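Enoyl-CoA hydratase (Mycobacterium thermoresistibile, PDB 3T3W) probably catalyses the reversible hydration of enoyl-CoA thioesters in lipid metabolism, as a member of the crotonase family. Local coordinates at residues 147-152 against 185-190. Numbering follows the deposited sequence.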
loop_
_atom_site.group_PDB
_atom_site.type_symbol
_atom_site.label_atom_id
_atom_site.label_comp_id
_atom_site.label_asym_id
_atom_site.label_seq_id
_atom_site.Cartn_x
_atom_site.Cartn_y
_atom_site.Cartn_z
ATOM N N ASP F 147 -9.204 -11.224 -35.060
ATOM C CA ASP F 147 -8.603 -12.553 -35.087
ATOM C C ASP F 147 -7.552 -12.822 -33.997
ATOM O O ASP F 147 -7.003 -13.921 -33.924
ATOM C CB ASP F 147 -8.028 -12.818 -36.571
ATOM C CG ASP F 147 -6.531 -12.297 -36.850
ATOM O OD1 ASP F 147 -5.935 -12.782 -37.864
ATOM O OD2 ASP F 147 -5.895 -11.450 -36.187
ATOM N N ALA F 148 -7.270 -11.844 -33.154
ATOM C CA ALA F 148 -6.172 -11.957 -32.181
ATOM C C ALA F 148 -6.587 -12.936 -31.089
ATOM O O ALA F 148 -7.753 -13.032 -30.728
ATOM C CB ALA F 148 -5.854 -10.623 -31.536
ATOM N N LEU F 149 -5.608 -13.714 -30.640
ATOM C CA LEU F 149 -5.805 -14.706 -29.592
ATOM C C LEU F 149 -4.704 -14.519 -28.571
ATOM O O LEU F 149 -3.545 -14.595 -28.923
ATOM C CB LEU F 149 -5.759 -16.119 -30.179
ATOM C CG LEU F 149 -7.027 -16.481 -30.963
ATOM C CD1 LEU F 149 -6.849 -17.822 -31.669
ATOM C CD2 LEU F 149 -8.223 -16.607 -30.050
ATOM N N PHE F 150 -5.086 -14.260 -27.330
ATOM C CA PHE F 150 -4.154 -13.963 -26.244
ATOM C C PHE F 150 -4.139 -15.106 -25.263
ATOM O O PHE F 150 -5.199 -15.579 -24.845
ATOM C CB PHE F 150 -4.576 -12.703 -25.488
ATOM C CG PHE F 150 -4.513 -11.442 -26.295
ATOM C CD1 PHE F 150 -3.370 -10.660 -26.317
ATOM C CD2 PHE F 150 -5.601 -11.022 -27.031
ATOM C CE1 PHE F 150 -3.333 -9.463 -27.016
ATOM C CE2 PHE F 150 -5.559 -9.818 -27.752
ATOM C CZ PHE F 150 -4.414 -9.047 -27.770
ATOM N N SER F 151 -2.944 -15.541 -24.843
ATOM C CA SER F 151 -2.868 -16.666 -23.896
ATOM C C SER F 151 -1.552 -16.630 -23.127
ATOM O O SER F 151 -0.607 -15.973 -23.560
ATOM C CB SER F 151 -3.028 -18.021 -24.651
ATOM O OG SER F 151 -1.896 -18.259 -25.499
ATOM N N ASP F 152 -1.527 -17.320 -21.990
ATOM C CA ASP F 152 -0.283 -17.595 -21.293
ATOM C C ASP F 152 -0.344 -18.995 -20.709
ATOM O O ASP F 152 -0.682 -19.131 -19.540
ATOM C CB ASP F 152 -0.010 -16.568 -20.209
ATOM C CG ASP F 152 1.320 -16.775 -19.534
ATOM O OD1 ASP F 152 2.101 -17.672 -20.009
ATOM O OD2 ASP F 152 1.548 -16.087 -18.504
ATOM N N ALA F 185 -6.939 -19.796 -24.541
ATOM C CA ALA F 185 -6.797 -18.513 -25.239
ATOM C C ALA F 185 -8.055 -17.682 -25.017
ATOM O O ALA F 185 -9.121 -18.244 -24.755
ATOM C CB ALA F 185 -6.571 -18.764 -26.725
ATOM N N MET F 186 -7.905 -16.367 -25.086
ATOM C CA MET F 186 -8.978 -15.389 -25.104
ATOM C C MET F 186 -9.026 -14.659 -26.446
ATOM O O MET F 186 -7.992 -14.244 -26.990
ATOM C CB MET F 186 -8.721 -14.338 -24.017
ATOM C CG MET F 186 -8.642 -14.955 -22.609
ATOM S SD MET F 186 -8.132 -13.704 -21.392
ATOM C CE MET F 186 -6.425 -13.564 -21.782
ATOM N N THR F 187 -10.216 -14.510 -26.988
ATOM C CA THR F 187 -10.396 -13.695 -28.186
ATOM C C THR F 187 -10.213 -12.208 -27.872
ATOM O O THR F 187 -10.268 -11.764 -26.723
ATOM C CB THR F 187 -11.786 -13.859 -28.789
ATOM O OG1 THR F 187 -12.746 -13.354 -27.858
ATOM C CG2 THR F 187 -12.054 -15.315 -29.185
ATOM N N ALA F 188 -9.974 -11.445 -28.927
ATOM C CA ALA F 188 -9.890 -9.984 -28.852
ATOM C C ALA F 188 -11.121 -9.402 -28.173
ATOM O O ALA F 188 -11.003 -8.501 -27.341
ATOM C CB ALA F 188 -9.678 -9.400 -30.264
ATOM N N GLU F 189 -12.302 -9.922 -28.507
ATOM C CA GLU F 189 -13.545 -9.398 -27.920
ATOM C C GLU F 189 -13.545 -9.657 -26.422
ATOM O O GLU F 189 -13.881 -8.773 -25.631
ATOM C CB GLU F 189 -14.777 -10.004 -28.627
ATOM C CG GLU F 189 -16.114 -9.783 -27.945
ATOM C CD GLU F 189 -17.278 -10.582 -28.574
ATOM O OE1 GLU F 189 -17.175 -11.819 -28.759
ATOM O OE2 GLU F 189 -18.320 -9.971 -28.870
ATOM N N GLU F 190 -13.107 -10.838 -26.017
ATOM C CA GLU F 190 -13.050 -11.154 -24.583
ATOM C C GLU F 190 -12.123 -10.234 -23.808
ATOM O O GLU F 190 -12.485 -9.747 -22.735
ATOM C CB GLU F 190 -12.695 -12.644 -24.348
ATOM C CG GLU F 190 -12.669 -12.969 -22.866
ATOM C CD GLU F 190 -12.337 -14.423 -22.554
ATOM O OE1 GLU F 190 -12.118 -15.221 -23.490
ATOM O OE2 GLU F 190 -12.372 -14.763 -21.345
#
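Phe-150 and Met-186 form an antiparallel hydrogen-bonded pair in which each backbone both gives and receives. Phe-150 N donates to Met-186 O at 2.9 Å, nearly straight at 172°, and Met-186 N returns a bond of 2.8 Å to Phe-150 O. Both carbonyl oxygens also take a CA-H...O contact: Leu-149 CA lies 3.4 Å from Met-186 O, and Ala-185 CA lies equally far from Phe-150 O. Beyond the pair, Ala-188 N makes a weak bond to Ala-148 O, with an angle of 128°, where the strand turns into helix 188-194. Thr-187 is the N-cap of that helix; its OG1 accepts from Glu-190 N at 3.1 Å.

Apolar contacts line both faces. On one, Leu-149 CD2 reaches over to Thr-187 CG2 and, 4.3 Å away, Ala-185 CB. On the other, the Met-186 chain bends at chi3 (-74°), setting CE 4.2 Å from Phe-150 CB, while the Phe-150 ring turns its edge to Ala-188 CA. Val-191 of helix 188-194 packs against both Phe-150 and Met-186.

Strand 149-151 also pairs in parallel with strand 127-129, and so is the middle strand of a small three-stranded mixed sheet, with 186-187 outermost within the chain, consistent with the smaller sheet of the crotonase fold.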